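Local coordinates for PUA domain-containing protein (Archaeoglobus fulgidus DSM 4304, PDB 2Q07) that probably takes part in archaeosine-tRNA biosynthesis, this piece joining a domain of unknown function to a pre-PUA and a PUA domain, the last probably RNA-binding, at residues K41-R53 with I64-L77. Numbering follows the deposited sequence.
Sequences KPYLTSRTHRALR and IISSPLVVPREFEL
Arg-73 reaches across to His-49, and its side chain can be followed outward from the short 3-10 turn after strand 70-72. From CB the chain leaves with CG anti to the backbone N (chi1 172°), then bends about the CB-CG and CG-CD bonds, which swings the flat guanidinium toward segment 41-53. NE and NH2 both grip one oxygen of Glu-76, OE2, side-on, NH2 closing the salt bridge at 2.8 Å. CZ has Leu-44 CD1 3.8 Å away; that methyl lies over the centre of one guanidinium face while Ile-64 CD1 covers the opposite one. At the tip NH2 donates to His-49 ND1 at 2.7 Å, nearly straight (167°), and NH1 turns to Glu-62, which also pairs with Arg-53. An arginine suits this place because it can serve several acceptors in one plane between greasy faces; an alanine here would probably leave Glu-76 OE2 and His-49 ND1 without their donor and open a gap beside Leu-44. Glu-76 OE1, less surely placed, appears to accept from Leu-44 N and is hydrogen-bonded to Tyr-193 OH. Branched Ile-64 can lay CG2 over one face of the Tyr-43 ring, a CH-pi contact 3.7 Å from its centroid. Pro-42, after a cis peptide, offers an apolar ring whose CB presses tightly on Leu-77 CD1 at 3.4 Å. The contact ties the loop before helix 47-55, the helix of the beta-alpha-beta unit 31-36, 47-55, 61-65, to that unit's last strand and to the turn after edge strand 70-72, consistent with the domain's assignment to the uracil-DNA glycosylase-like clan.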
ATOM      1  N   LYS A  41      11.209  -6.435   7.454  1.00 20.88           N
ATOM      2  CA  LYS A  41      10.221  -5.774   6.608  1.00 22.71           C
ATOM      3  C   LYS A  41      10.963  -4.822   5.662  1.00 21.17           C
ATOM      4  O   LYS A  41      12.106  -4.450   5.928  1.00 21.07           O
ATOM      5  CB  LYS A  41       9.233  -4.975   7.462  1.00 24.18           C
ATOM      6  CG  LYS A  41       8.474  -5.794   8.504  1.00 25.53           C
ATOM      7  CD  LYS A  41       7.531  -4.898   9.284  1.00 28.88           C
ATOM      8  CE  LYS A  41       6.940  -5.611  10.488  1.00 32.50           C
ATOM      9  NZ  LYS A  41       6.141  -4.672  11.335  1.00 35.12           N
ATOM     10  N   PRO A  42      10.344  -4.460   4.520  1.00 20.38           N
ATOM     11  CA  PRO A  42       9.011  -4.910   4.098  1.00 18.15           C
ATOM     12  C   PRO A  42       9.061  -6.416   3.851  1.00 18.09           C
ATOM     13  O   PRO A  42      10.064  -6.927   3.363  1.00 18.47           O
ATOM     14  CB  PRO A  42       8.757  -4.098   2.831  1.00 18.89           C
ATOM     15  CG  PRO A  42      10.128  -3.921   2.264  1.00 21.70           C
ATOM     16  CD  PRO A  42      10.949  -3.588   3.498  1.00 20.29           C
ATOM     17  N   TYR A  43       7.981  -7.113   4.188  1.00 18.89           N
ATOM     18  CA  TYR A  43       7.912  -8.570   4.069  1.00 17.94           C
ATOM     19  C   TYR A  43       8.511  -9.249   2.837  1.00 17.73           C
ATOM     20  O   TYR A  43       9.092 -10.333   2.948  1.00 17.61           O
ATOM     21  CB  TYR A  43       6.465  -9.027   4.212  1.00 17.34           C
ATOM     22  CG  TYR A  43       5.770  -8.465   5.429  1.00 21.41           C
ATOM     23  CD1 TYR A  43       4.555  -7.793   5.305  1.00 21.17           C
ATOM     24  CD2 TYR A  43       6.307  -8.629   6.710  1.00 20.50           C
ATOM     25  CE1 TYR A  43       3.884  -7.298   6.424  1.00 24.00           C
ATOM     26  CE2 TYR A  43       5.635  -8.134   7.848  1.00 21.02           C
ATOM     27  CZ  TYR A  43       4.426  -7.471   7.688  1.00 24.38           C
ATOM     28  OH  TYR A  43       3.747  -6.973   8.776  1.00 25.78           O
ATOM     29  N   LEU A  44       8.381  -8.632   1.671  1.00 16.45           N
ATOM     30  CA  LEU A  44       8.900  -9.247   0.450  1.00 18.04           C
ATOM     31  C   LEU A  44      10.421  -9.454   0.434  1.00 18.98           C
ATOM     32  O   LEU A  44      10.928 -10.295  -0.312  1.00 20.12           O
ATOM     33  CB  LEU A  44       8.481  -8.424  -0.769  1.00 18.53           C
ATOM     34  CG  LEU A  44       8.671  -9.064  -2.137  1.00 18.49           C
ATOM     35  CD1 LEU A  44       7.900 -10.384  -2.214  1.00 16.12           C
ATOM     36  CD2 LEU A  44       8.182  -8.086  -3.215  1.00 22.03           C
ATOM     37  N   THR A  45      11.145  -8.694   1.247  1.00 17.99           N
ATOM     38  CA  THR A  45      12.598  -8.822   1.303  1.00 18.15           C
ATOM     39  C   THR A  45      13.056  -9.800   2.390  1.00 20.61           C
ATOM     40  O   THR A  45      14.255 -10.016   2.561  1.00 22.16           O
ATOM     41  CB  THR A  45      13.280  -7.472   1.602  1.00 19.95           C
ATOM     42  OG1 THR A  45      13.058  -7.128   2.974  1.00 14.29           O
ATOM     43  CG2 THR A  45      12.717  -6.367   0.707  1.00 18.92           C
ATOM     44  N   SER A  46      12.118 -10.381   3.134  1.00 18.98           N
ATOM     45  CA  SER A  46      12.483 -11.323   4.195  1.00 18.58           C
ATOM     46  C   SER A  46      13.010 -12.645   3.629  1.00 20.25           C
ATOM     47  O   SER A  46      12.654 -13.049   2.527  1.00 17.16           O
ATOM     48  CB  SER A  46      11.275 -11.623   5.086  1.00 21.57           C
ATOM     49  OG  SER A  46      10.359 -12.478   4.417  1.00 20.96           O
ATOM     50  N   ARG A  47      13.853 -13.328   4.392  1.00 20.84           N
ATOM     51  CA  ARG A  47      14.385 -14.600   3.927  1.00 22.46           C
ATOM     52  C   ARG A  47      13.282 -15.624   3.674  1.00 20.80           C
ATOM     53  O   ARG A  47      13.320 -16.344   2.685  1.00 23.17           O
ATOM     54  CB  ARG A  47      15.393 -15.157   4.931  1.00 22.88           C
ATOM     55  CG  ARG A  47      16.832 -14.961   4.507  1.00 24.04           C
ATOM     56  CD  ARG A  47      17.749 -15.675   5.466  1.00 24.30           C
ATOM     57  NE  ARG A  47      18.253 -14.801   6.514  1.00 24.49           N
ATOM     58  CZ  ARG A  47      18.764 -15.237   7.660  1.00 24.22           C
ATOM     59  NH1 ARG A  47      18.822 -16.539   7.908  1.00 24.01           N
ATOM     60  NH2 ARG A  47      19.251 -14.375   8.538  1.00 21.59           N
ATOM     61  N   THR A  48      12.295 -15.690   4.562  1.00 21.12           N
ATOM     62  CA  THR A  48      11.204 -16.645   4.381  1.00 22.76           C
ATOM     63  C   THR A  48      10.424 -16.393   3.087  1.00 21.19           C
ATOM     64  O   THR A  48      10.274 -17.298   2.267  1.00 21.64           O
ATOM     65  CB  THR A  48      10.225 -16.620   5.575  1.00 22.63           C
ATOM     66  OG1 THR A  48      10.910 -17.046   6.757  1.00 26.15           O
ATOM     67  CG2 THR A  48       9.054 -17.554   5.326  1.00 24.74           C
ATOM     68  N   HIS A  49       9.935 -15.173   2.889  1.00 19.45           N
ATOM     69  CA  HIS A  49       9.187 -14.889   1.670  1.00 18.13           C
ATOM     70  C   HIS A  49      10.047 -15.101   0.426  1.00 19.01           C
ATOM     71  O   HIS A  49       9.582 -15.666  -0.559  1.00 20.57           O
ATOM     72  CB  HIS A  49       8.599 -13.469   1.706  1.00 15.52           C
ATOM     73  CG  HIS A  49       7.436 -13.337   2.637  1.00 18.19           C
ATOM     74  ND1 HIS A  49       6.352 -12.527   2.371  1.00 18.95           N
ATOM     75  CD2 HIS A  49       7.169 -13.949   3.816  1.00 18.61           C
ATOM     76  CE1 HIS A  49       5.466 -12.651   3.344  1.00 19.80           C
ATOM     77  NE2 HIS A  49       5.938 -13.507   4.233  1.00 17.56           N
ATOM     78  N   ARG A  50      11.305 -14.677   0.468  1.00 20.18           N
ATOM     79  CA  ARG A  50      12.176 -14.880  -0.685  1.00 19.17           C
ATOM     80  C   ARG A  50      12.406 -16.371  -0.976  1.00 19.09           C
ATOM     81  O   ARG A  50      12.345 -16.798  -2.130  1.00 16.26           O
ATOM     82  CB  ARG A  50      13.508 -14.156  -0.478  1.00 22.55           C
ATOM     83  CG  ARG A  50      13.439 -12.678  -0.801  1.00 22.25           C
ATOM     84  CD  ARG A  50      14.790 -11.990  -0.686  1.00 28.77           C
ATOM     85  NE  ARG A  50      15.251 -11.871   0.693  1.00 32.54           N
ATOM     86  CZ  ARG A  50      16.257 -12.566   1.216  1.00 35.76           C
ATOM     87  NH1 ARG A  50      16.921 -13.444   0.474  1.00 34.29           N
ATOM     88  NH2 ARG A  50      16.608 -12.373   2.484  1.00 35.80           N
ATOM     89  N   ALA A  51      12.652 -17.163   0.066  1.00 19.51           N
ATOM     90  CA  ALA A  51      12.866 -18.600  -0.107  1.00 20.87           C
ATOM     91  C   ALA A  51      11.627 -19.233  -0.733  1.00 23.10           C
ATOM     92  O   ALA A  51      11.725 -20.033  -1.665  1.00 24.89           O
ATOM     93  CB  ALA A  51      13.168 -19.257   1.237  1.00 21.54           C
ATOM     94  N   LEU A  52      10.459 -18.873  -0.211  1.00 23.03           N
ATOM     95  CA  LEU A  52       9.197 -19.392  -0.725  1.00 24.56           C
ATOM     96  C   LEU A  52       9.003 -19.066  -2.204  1.00 24.41           C
ATOM     97  O   LEU A  52       8.771 -19.953  -3.020  1.00 24.44           O
ATOM     98  CB  LEU A  52       8.033 -18.804   0.070  1.00 26.41           C
ATOM     99  CG  LEU A  52       7.368 -19.738   1.070  1.00 30.67           C
ATOM    100  CD1 LEU A  52       6.306 -18.978   1.865  1.00 32.43           C
ATOM    101  CD2 LEU A  52       6.754 -20.911   0.316  1.00 29.58           C
ATOM    102  N   ARG A  53       9.098 -17.786  -2.540  1.00 25.92           N
ATOM    103  CA  ARG A  53       8.923 -17.353  -3.921  1.00 26.68           C
ATOM    104  C   ARG A  53      10.024 -17.881  -4.823  1.00 25.34           C
ATOM    105  O   ARG A  53       9.937 -17.805  -6.051  1.00 26.80           O
ATOM    106  CB  ARG A  53       8.859 -15.828  -3.979  1.00 25.29           C
ATOM    107  CG  ARG A  53       7.572 -15.300  -3.379  1.00 27.36           C
ATOM    108  CD  ARG A  53       7.538 -13.793  -3.285  1.00 26.43           C
ATOM    109  NE  ARG A  53       6.202 -13.303  -3.606  1.00 30.12           N
ATOM    110  CZ  ARG A  53       5.799 -13.003  -4.837  1.00 29.70           C
ATOM    111  NH1 ARG A  53       6.635 -13.134  -5.853  1.00 31.22           N
ATOM    112  NH2 ARG A  53       4.558 -12.595  -5.056  1.00 31.04           N
ATOM    113  N   ILE A  64      -0.385 -10.861   3.921  1.00 18.04           N
ATOM    114  CA  ILE A  64       0.476 -11.248   5.027  1.00 18.71           C
ATOM    115  C   ILE A  64      -0.285 -11.070   6.340  1.00 18.73           C
ATOM    116  O   ILE A  64      -0.753  -9.971   6.644  1.00 18.11           O
ATOM    117  CB  ILE A  64       1.765 -10.374   5.070  1.00 18.86           C
ATOM    118  CG1 ILE A  64       2.630 -10.660   3.837  1.00 18.52           C
ATOM    119  CG2 ILE A  64       2.542 -10.639   6.365  1.00 15.95           C
ATOM    120  CD1 ILE A  64       2.194  -9.919   2.587  1.00 19.00           C
ATOM    121  N   ILE A  65      -0.421 -12.144   7.112  1.00 19.83           N
ATOM    122  CA  ILE A  65      -1.124 -12.053   8.390  1.00 21.20           C
ATOM    123  C   ILE A  65      -0.142 -11.627   9.481  1.00 23.62           C
ATOM    124  O   ILE A  65       0.927 -12.221   9.643  1.00 20.58           O
ATOM    125  CB  ILE A  65      -1.749 -13.408   8.805  1.00 20.22           C
ATOM    126  CG1 ILE A  65      -2.789 -13.854   7.772  1.00 18.77           C
ATOM    127  CG2 ILE A  65      -2.393 -13.284  10.183  1.00 22.14           C
ATOM    128  CD1 ILE A  65      -3.323 -15.249   8.006  1.00 19.33           C
ATOM    129  N   SER A  66      -0.516 -10.587  10.218  1.00 25.14           N
ATOM    130  CA  SER A  66       0.302 -10.074  11.306  1.00 28.12           C
ATOM    131  C   SER A  66      -0.622  -9.619  12.435  1.00 28.02           C
ATOM    132  O   SER A  66      -1.804  -9.968  12.461  1.00 28.28           O
ATOM    133  CB  SER A  66       1.150  -8.898  10.813  1.00 29.49           C
ATOM    134  OG  SER A  66       2.108  -8.525  11.785  1.00 29.57           O
ATOM    135  N   SER A  67      -0.084  -8.846  13.371  1.00 28.96           N
ATOM    136  CA  SER A  67      -0.878  -8.337  14.484  1.00 29.59           C
ATOM    137  C   SER A  67      -0.357  -6.972  14.925  1.00 30.04           C
ATOM    138  O   SER A  67       0.823  -6.819  15.239  1.00 29.33           O
ATOM    139  CB  SER A  67      -0.837  -9.307  15.665  1.00 32.25           C
ATOM    140  OG  SER A  67      -1.637  -8.821  16.734  1.00 32.13           O
ATOM    141  N   PRO A  68      -1.241  -5.964  14.972  1.00 29.43           N
ATOM    142  CA  PRO A  68      -2.669  -6.042  14.649  1.00 29.73           C
ATOM    143  C   PRO A  68      -2.966  -5.941  13.156  1.00 29.63           C
ATOM    144  O   PRO A  68      -4.112  -6.095  12.736  1.00 29.34           O
ATOM    145  CB  PRO A  68      -3.269  -4.843  15.390  1.00 31.10           C
ATOM    146  CG  PRO A  68      -2.094  -4.191  16.130  1.00 32.35           C
ATOM    147  CD  PRO A  68      -0.883  -4.598  15.369  1.00 29.85           C
ATOM    148  N   LEU A  69      -1.934  -5.700  12.358  1.00 27.77           N
ATOM    149  CA  LEU A  69      -2.128  -5.518  10.931  1.00 27.77           C
ATOM    150  C   LEU A  69      -2.231  -6.728  10.015  1.00 27.04           C
ATOM    151  O   LEU A  69      -1.470  -7.689  10.110  1.00 29.57           O
ATOM    152  CB  LEU A  69      -1.047  -4.582  10.374  1.00 28.44           C
ATOM    153  CG  LEU A  69      -1.101  -3.114  10.804  1.00 28.16           C
ATOM    154  CD1 LEU A  69       0.068  -2.372  10.183  1.00 32.11           C
ATOM    155  CD2 LEU A  69      -2.423  -2.480  10.366  1.00 29.73           C
ATOM    156  N   VAL A  70      -3.212  -6.645   9.129  1.00 24.78           N
ATOM    157  CA  VAL A  70      -3.460  -7.625   8.092  1.00 21.42           C
ATOM    158  C   VAL A  70      -3.016  -6.801   6.890  1.00 20.01           C
ATOM    159  O   VAL A  70      -3.526  -5.699   6.683  1.00 21.50           O
ATOM    160  CB  VAL A  70      -4.949  -7.932   7.957  1.00 24.18           C
ATOM    161  CG1 VAL A  70      -5.172  -8.802   6.732  1.00 22.84           C
ATOM    162  CG2 VAL A  70      -5.461  -8.616   9.229  1.00 23.53           C
ATOM    163  N   VAL A  71      -2.090  -7.323   6.092  1.00 16.54           N
ATOM    164  CA  VAL A  71      -1.554  -6.549   4.979  1.00 18.07           C
ATOM    165  C   VAL A  71      -1.505  -7.150   3.578  1.00 16.50           C
ATOM    166  O   VAL A  71      -0.757  -8.086   3.328  1.00 16.03           O
ATOM    167  CB  VAL A  71      -0.103  -6.100   5.299  1.00 19.28           C
ATOM    168  CG1 VAL A  71       0.419  -5.182   4.203  1.00 22.40           C
ATOM    169  CG2 VAL A  71      -0.061  -5.408   6.654  1.00 21.71           C
ATOM    170  N   PRO A  72      -2.316  -6.623   2.650  1.00 16.14           N
ATOM    171  CA  PRO A  72      -2.260  -7.167   1.298  1.00 15.76           C
ATOM    172  C   PRO A  72      -0.852  -6.804   0.811  1.00 16.63           C
ATOM    173  O   PRO A  72      -0.348  -5.713   1.103  1.00 16.73           O
ATOM    174  CB  PRO A  72      -3.345  -6.377   0.564  1.00 13.98           C
ATOM    175  CG  PRO A  72      -4.375  -6.165   1.649  1.00 16.01           C
ATOM    176  CD  PRO A  72      -3.516  -5.782   2.833  1.00 14.20           C
ATOM    177  N   ARG A  73      -0.218  -7.709   0.091  1.00 13.61           N
ATOM    178  CA  ARG A  73       1.129  -7.462  -0.404  1.00 17.10           C
ATOM    179  C   ARG A  73       1.295  -6.097  -1.088  1.00 17.31           C
ATOM    180  O   ARG A  73       2.363  -5.488  -1.022  1.00 15.13           O
ATOM    181  CB  ARG A  73       1.530  -8.574  -1.369  1.00 17.66           C
ATOM    182  CG  ARG A  73       2.844  -8.325  -2.103  1.00 19.57           C
ATOM    183  CD  ARG A  73       3.802  -9.474  -1.891  1.00 21.86           C
ATOM    184  NE  ARG A  73       4.458  -9.388  -0.596  1.00 25.64           N
ATOM    185  CZ  ARG A  73       4.921 -10.427   0.091  1.00 21.64           C
ATOM    186  NH1 ARG A  73       4.803 -11.664  -0.379  1.00 23.13           N
ATOM    187  NH2 ARG A  73       5.522 -10.216   1.250  1.00 24.13           N
ATOM    188  N   GLU A  74       0.228  -5.615  -1.719  1.00 16.09           N
ATOM    189  CA  GLU A  74       0.260  -4.335  -2.437  1.00 14.79           C
ATOM    190  C   GLU A  74       0.459  -3.104  -1.563  1.00 15.92           C
ATOM    191  O   GLU A  74       0.818  -2.040  -2.063  1.00 15.26           O
ATOM    192  CB  GLU A  74      -1.022  -4.155  -3.250  1.00 14.85           C
ATOM    193  CG  GLU A  74      -1.203  -5.155  -4.392  1.00 18.38           C
ATOM    194  CD  GLU A  74      -1.652  -6.536  -3.936  1.00 19.14           C
ATOM    195  OE1 GLU A  74      -1.881  -6.752  -2.728  1.00 20.12           O
ATOM    196  OE2 GLU A  74      -1.785  -7.413  -4.805  1.00 17.74           O
ATOM    197  N   PHE A  75       0.221  -3.238  -0.264  1.00 14.59           N
ATOM    198  CA  PHE A  75       0.376  -2.111   0.642  1.00 16.16           C
ATOM    199  C   PHE A  75       1.555  -2.303   1.592  1.00 13.65           C
ATOM    200  O   PHE A  75       1.737  -1.513   2.512  1.00 16.09           O
ATOM    201  CB  PHE A  75      -0.902  -1.915   1.471  1.00 15.04           C
ATOM    202  CG  PHE A  75      -2.160  -1.750   0.649  1.00 18.80           C
ATOM    203  CD1 PHE A  75      -3.122  -2.757   0.614  1.00 13.87           C
ATOM    204  CD2 PHE A  75      -2.388  -0.578  -0.077  1.00 20.15           C
ATOM    205  CE1 PHE A  75      -4.293  -2.604  -0.126  1.00 21.96           C
ATOM    206  CE2 PHE A  75      -3.560  -0.411  -0.823  1.00 22.27           C
ATOM    207  CZ  PHE A  75      -4.518  -1.429  -0.846  1.00 21.26           C
ATOM    208  N   GLU A  76       2.366  -3.331   1.370  1.00 15.89           N
ATOM    209  CA  GLU A  76       3.467  -3.604   2.292  1.00 15.64           C
ATOM    210  C   GLU A  76       4.589  -2.560   2.343  1.00 15.36           C
ATOM    211  O   GLU A  76       5.514  -2.693   3.130  1.00 17.10           O
ATOM    212  CB  GLU A  76       4.045  -5.003   2.031  1.00 13.93           C
ATOM    213  CG  GLU A  76       5.218  -5.062   1.088  1.00 18.51           C
ATOM    214  CD  GLU A  76       5.925  -6.416   1.136  1.00 19.41           C
ATOM    215  OE1 GLU A  76       7.101  -6.473   0.727  1.00 18.16           O
ATOM    216  OE2 GLU A  76       5.309  -7.420   1.573  1.00 19.74           O
ATOM    217  N   LEU A  77       4.495  -1.513   1.529  1.00 14.50           N
ATOM    218  CA  LEU A  77       5.516  -0.463   1.515  1.00 15.08           C
ATOM    219  C   LEU A  77       5.036   0.831   2.177  1.00 14.18           C
ATOM    220  O   LEU A  77       5.816   1.756   2.394  1.00 15.24           O
ATOM    221  CB  LEU A  77       5.966  -0.184   0.075  1.00 16.64           C
ATOM    222  CG  LEU A  77       7.311  -0.801  -0.350  1.00 20.07           C
ATOM    223  CD1 LEU A  77       7.535  -2.146   0.323  1.00 18.71           C
ATOM    224  CD2 LEU A  77       7.350  -0.933  -1.865  1.00 13.67           C
TER
HETATM  225  O   HOH W   1       6.076  -4.671   5.092  1.00 22.83           O